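Local coordinates for protein signal recognition particle receptor FtsY (Sulfolobus acidocaldarius, PDB 5L3S) that is the receptor for the signal recognition particle, with an SRP54-type helical bundle domain and a P-loop GTPase-fold domain, at residues F216-L221 with A244-K249. Residues are numbered along the deposited sequence; the frame is centred on the assembly and turned at random.
With GNP (phosphoaminophosphonic acid-guanylate ester), chain R.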
ATOM      1  N   PHE B 216     -11.891  18.732 -10.874  1.00 33.73           N
ATOM      2  CA  PHE B 216     -11.237  18.317  -9.633  1.00 32.66           C
ATOM      3  C   PHE B 216     -10.429  17.071  -9.918  1.00 28.04           C
ATOM      4  O   PHE B 216     -10.917  16.165 -10.579  1.00 27.35           O
ATOM      5  CB  PHE B 216     -12.282  18.022  -8.551  1.00 30.47           C
ATOM      6  CG  PHE B 216     -11.786  18.225  -7.135  1.00 31.65           C
ATOM      7  CD1 PHE B 216     -11.505  19.497  -6.657  1.00 39.95           C
ATOM      8  CD2 PHE B 216     -11.640  17.146  -6.278  1.00 31.79           C
ATOM      9  CE1 PHE B 216     -11.058  19.689  -5.351  1.00 38.92           C
ATOM     10  CE2 PHE B 216     -11.193  17.329  -4.972  1.00 33.30           C
ATOM     11  CZ  PHE B 216     -10.903  18.609  -4.510  1.00 30.36           C
ATOM     12  N   ARG B 217      -9.193  17.014  -9.414  1.00 23.61           N
ATOM     13  CA  ARG B 217      -8.347  15.846  -9.629  1.00 19.85           C
ATOM     14  C   ARG B 217      -7.954  15.252  -8.272  1.00 26.54           C
ATOM     15  O   ARG B 217      -7.474  15.971  -7.410  1.00 24.78           O
ATOM     16  CB  ARG B 217      -7.063  16.230 -10.372  1.00 28.07           C
ATOM     17  CG  ARG B 217      -7.226  16.924 -11.700  1.00 34.71           C
ATOM     18  CD  ARG B 217      -5.859  17.335 -12.212  1.00 35.10           C
ATOM     19  NE  ARG B 217      -5.935  18.057 -13.472  1.00 38.02           N
ATOM     20  CZ  ARG B 217      -4.880  18.425 -14.193  1.00 46.09           C
ATOM     21  NH1 ARG B 217      -3.652  18.141 -13.775  1.00 42.88           N
ATOM     22  NH2 ARG B 217      -5.055  19.081 -15.334  1.00 47.38           N
ATOM     23  N   ILE B 218      -8.163  13.951  -8.094  1.00 25.01           N
ATOM     24  CA  ILE B 218      -7.914  13.313  -6.811  1.00 23.68           C
ATOM     25  C   ILE B 218      -6.892  12.189  -6.946  1.00 23.33           C
ATOM     26  O   ILE B 218      -7.103  11.234  -7.685  1.00 25.20           O
ATOM     27  CB  ILE B 218      -9.196  12.727  -6.194  1.00 23.90           C
ATOM     28  CG1 ILE B 218     -10.248  13.832  -6.009  1.00 28.92           C
ATOM     29  CG2 ILE B 218      -8.885  12.059  -4.851  1.00 19.58           C
ATOM     30  CD1 ILE B 218     -11.560  13.335  -5.435  1.00 24.79           C
ATOM     31  N   LEU B 219      -5.790  12.329  -6.222  1.00 22.88           N
ATOM     32  CA  LEU B 219      -4.799  11.268  -6.120  1.00 23.65           C
ATOM     33  C   LEU B 219      -5.233  10.329  -5.010  1.00 21.70           C
ATOM     34  O   LEU B 219      -5.608  10.773  -3.917  1.00 21.75           O
ATOM     35  CB  LEU B 219      -3.425  11.855  -5.801  1.00 21.59           C
ATOM     36  CG  LEU B 219      -2.338  10.821  -5.442  1.00 17.73           C
ATOM     37  CD1 LEU B 219      -2.034   9.916  -6.615  1.00 19.02           C
ATOM     38  CD2 LEU B 219      -1.069  11.538  -4.897  1.00 21.19           C
ATOM     39  N   ILE B 220      -5.209   9.029  -5.294  1.00 20.13           N
ATOM     40  CA  ILE B 220      -5.474   8.035  -4.261  1.00 19.84           C
ATOM     41  C   ILE B 220      -4.154   7.478  -3.700  1.00 22.02           C
ATOM     42  O   ILE B 220      -3.291   7.049  -4.457  1.00 21.97           O
ATOM     43  CB  ILE B 220      -6.342   6.882  -4.792  1.00 23.27           C
ATOM     44  CG1 ILE B 220      -7.629   7.427  -5.441  1.00 17.78           C
ATOM     45  CG2 ILE B 220      -6.676   5.922  -3.662  1.00 26.04           C
ATOM     46  CD1 ILE B 220      -8.431   8.315  -4.502  1.00 17.34           C
ATOM     47  N   LEU B 221      -3.997   7.537  -2.379  1.00 22.82           N
ATOM     48  CA  LEU B 221      -2.844   6.952  -1.691  1.00 26.95           C
ATOM     49  C   LEU B 221      -3.316   5.897  -0.688  1.00 21.85           C
ATOM     50  O   LEU B 221      -4.353   6.054  -0.045  1.00 23.63           O
ATOM     51  CB  LEU B 221      -2.009   8.046  -0.975  1.00 21.75           C
ATOM     52  CG  LEU B 221      -1.365   9.121  -1.870  1.00 24.51           C
ATOM     53  CD1 LEU B 221      -0.761  10.274  -1.066  1.00 26.09           C
ATOM     54  CD2 LEU B 221      -0.296   8.507  -2.800  1.00 20.05           C
ATOM     55  N   ALA B 244      -6.408  17.279  -4.483  1.00 26.92           N
ATOM     56  CA  ALA B 244      -6.555  16.682  -3.156  1.00 29.69           C
ATOM     57  C   ALA B 244      -6.263  15.180  -3.158  1.00 27.53           C
ATOM     58  O   ALA B 244      -6.100  14.564  -4.207  1.00 27.92           O
ATOM     59  CB  ALA B 244      -7.935  16.937  -2.602  1.00 31.91           C
ATOM     60  N   VAL B 245      -6.215  14.600  -1.962  1.00 20.19           N
ATOM     61  CA  VAL B 245      -5.894  13.191  -1.823  1.00 21.22           C
ATOM     62  C   VAL B 245      -7.017  12.510  -1.055  1.00 21.00           C
ATOM     63  O   VAL B 245      -7.603  13.106  -0.140  1.00 24.77           O
ATOM     64  CB  VAL B 245      -4.562  13.041  -1.040  1.00 24.48           C
ATOM     65  CG1 VAL B 245      -4.356  11.617  -0.547  1.00 21.09           C
ATOM     66  CG2 VAL B 245      -3.391  13.501  -1.904  1.00 26.08           C
ATOM     67  N   ILE B 246      -7.314  11.271  -1.424  1.00 23.11           N
ATOM     68  CA  ILE B 246      -8.085  10.388  -0.560  1.00 23.72           C
ATOM     69  C   ILE B 246      -7.161   9.247  -0.103  1.00 23.29           C
ATOM     70  O   ILE B 246      -6.494   8.624  -0.922  1.00 23.20           O
ATOM     71  CB  ILE B 246      -9.356   9.851  -1.279  1.00 25.81           C
ATOM     72  CG1 ILE B 246     -10.363  11.000  -1.483  1.00 24.24           C
ATOM     73  CG2 ILE B 246      -9.991   8.702  -0.483  1.00 20.06           C
ATOM     74  CD1 ILE B 246     -11.607  10.622  -2.333  1.00 23.07           C
ATOM     75  N   LEU B 247      -7.111   9.012   1.208  1.00 19.63           N
ATOM     76  CA  LEU B 247      -6.298   7.940   1.792  1.00 20.17           C
ATOM     77  C   LEU B 247      -7.179   6.737   2.065  1.00 23.90           C
ATOM     78  O   LEU B 247      -8.217   6.875   2.717  1.00 26.81           O
ATOM     79  CB  LEU B 247      -5.715   8.403   3.136  1.00 26.54           C
ATOM     80  CG  LEU B 247      -4.782   9.604   3.148  1.00 30.64           C
ATOM     81  CD1 LEU B 247      -4.182   9.777   4.551  1.00 27.25           C
ATOM     82  CD2 LEU B 247      -3.689   9.397   2.121  1.00 36.09           C
ATOM     83  N   THR B 248      -6.762   5.557   1.603  1.00 23.07           N
ATOM     84  CA  THR B 248      -7.573   4.349   1.765  1.00 21.29           C
ATOM     85  C   THR B 248      -7.024   3.381   2.819  1.00 27.50           C
ATOM     86  O   THR B 248      -5.879   3.504   3.254  1.00 25.59           O
ATOM     87  CB  THR B 248      -7.623   3.556   0.444  1.00 20.91           C
ATOM     88  OG1 THR B 248      -6.291   3.170   0.097  1.00 22.55           O
ATOM     89  CG2 THR B 248      -8.225   4.419  -0.693  1.00 17.61           C
ATOM     90  N   LYS B 249      -7.858   2.414   3.207  1.00 20.11           N
ATOM     91  CA  LYS B 249      -7.441   1.285   4.028  1.00 18.58           C
ATOM     92  C   LYS B 249      -6.978   1.708   5.411  1.00 21.83           C
ATOM     93  O   LYS B 249      -6.151   1.049   6.020  1.00 25.28           O
ATOM     94  CB  LYS B 249      -6.352   0.460   3.316  1.00 18.97           C
ATOM     95  CG  LYS B 249      -6.761  -0.014   1.921  1.00 17.01           C
ATOM     96  CD  LYS B 249      -5.594  -0.731   1.192  1.00 19.72           C
ATOM     97  CE  LYS B 249      -5.894  -0.815  -0.331  1.00 22.13           C
ATOM     98  NZ  LYS B 249      -4.731  -1.349  -1.117  1.00 26.62           N
TER
HETATM   99  PG  GNP R 401      -6.307  -1.003  -9.875  1.00 18.47           P
HETATM  100  O1G GNP R 401      -7.411  -0.438 -10.739  1.00 20.00           O
HETATM  101  O2G GNP R 401      -5.893  -2.403 -10.306  1.00 17.46           O
HETATM  102  O3G GNP R 401      -5.038  -0.178  -9.863  1.00 15.78           O
HETATM  103  N3B GNP R 401      -6.840  -1.103  -8.370  1.00 15.34           N
HETATM  104  PB  GNP R 401      -7.630   0.132  -7.666  1.00 18.91           P
HETATM  105  O1B GNP R 401      -8.722   0.577  -8.531  1.00 16.22           O
HETATM  106  O2B GNP R 401      -6.661   1.190  -7.342  1.00 18.86           O
HETATM  107  O3A GNP R 401      -8.188  -0.446  -6.384  1.00 14.07           O
HETATM  108  PA  GNP R 401      -9.473  -1.251  -6.143  1.00 21.18           P
HETATM  109  O1A GNP R 401     -10.656  -0.336  -6.037  1.00 23.59           O
HETATM  110  O2A GNP R 401      -9.585  -2.388  -7.108  1.00 18.07           O
HETATM  111  O5' GNP R 401      -9.320  -1.809  -4.685  1.00 22.41           O
HETATM  112  C5' GNP R 401      -8.302  -2.798  -4.326  1.00 17.04           C
HETATM  113  C4' GNP R 401      -8.762  -3.545  -3.086  1.00 18.63           C
HETATM  114  O4' GNP R 401      -8.694  -2.671  -1.899  1.00 17.76           O
HETATM  115  C3' GNP R 401     -10.195  -4.033  -3.152  1.00 16.73           C
HETATM  116  O3' GNP R 401     -10.282  -5.270  -2.468  1.00 18.29           O
HETATM  117  C2' GNP R 401     -10.969  -2.952  -2.376  1.00 12.62           C
HETATM  118  O2' GNP R 401     -12.160  -3.474  -1.813  1.00 17.43           O
HETATM  119  C1' GNP R 401      -9.945  -2.713  -1.255  1.00 17.87           C
HETATM  120  N9  GNP R 401     -10.140  -1.430  -0.582  1.00 21.77           N
HETATM  121  C8  GNP R 401     -10.277  -0.186  -1.136  1.00 21.83           C
HETATM  122  N7  GNP R 401     -10.418   0.779  -0.244  1.00 23.83           N
HETATM  123  C5  GNP R 401     -10.362   0.101   0.971  1.00 24.33           C
HETATM  124  C6  GNP R 401     -10.458   0.596   2.290  1.00 22.62           C
HETATM  125  O6  GNP R 401     -10.635   1.778   2.616  1.00 21.22           O
HETATM  126  N1  GNP R 401     -10.369  -0.420   3.246  1.00 22.71           N
HETATM  127  C2  GNP R 401     -10.175  -1.759   2.939  1.00 23.15           C
HETATM  128  N2  GNP R 401     -10.103  -2.624   3.949  1.00 19.24           N
HETATM  129  N3  GNP R 401     -10.085  -2.227   1.700  1.00 18.05           N
HETATM  130  C4  GNP R 401     -10.193  -1.250   0.778  1.00 20.18           C
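Segment 216-221, on strand 216-222, pairs in parallel with strand 244-248, Ile218 to Leu221 lying beside Ala244 to Leu247, as neighbours in the central sheet of a P-loop GTPase-type domain; helix 228-239 makes the beta-alpha-beta crossover between them. Backbone donors alternate between the two strands: Leu219 N reaches Ala244 O at 3.0 Å, Ile246 N returns to Leu219 O, Leu221 N donates to Ile246 O, and Thr248 N closes on Leu221 O at 3.0 Å. At the other end, Ala244 N to Arg217 O is a weak bond of 3.4 Å.

On one face, Ala244 has only CB, and the Phe216 ring packs against it obliquely, CZ 3.9 Å away. Next along, Ile218 crosses Ile246 obliquely, CG2 meeting CG1, while Ile220 lies side by side with Ile246, its chi2 of -56° setting CD1 3.7 Å from Ile246 CB. Ile220 CG2 then touches Thr248 CG2. On the opposite face Leu219, Leu221, Val245 and Leu247 suit a buried apolar layer between the sheet and helices 228-239 and 258-266; Leu221 CD1 lies 3.9 Å from Val245 CG1 and its CB meets Leu247 CD2.

Past Thr248, whose OG1 bonds to Val112 O, the chain turns at Lys249. Its CG packs 3.7 Å from base atom C5 of phosphoaminophosphonic acid-guanylate ester, and its NZ forms a salt bridge with Asp222. Four good backbone bonds and one weak one, with apolar packing on both faces, thus hold the strands in register, and Lys249, just beyond the second, gives its backbone N-H to guanine O6 at 2.9 Å.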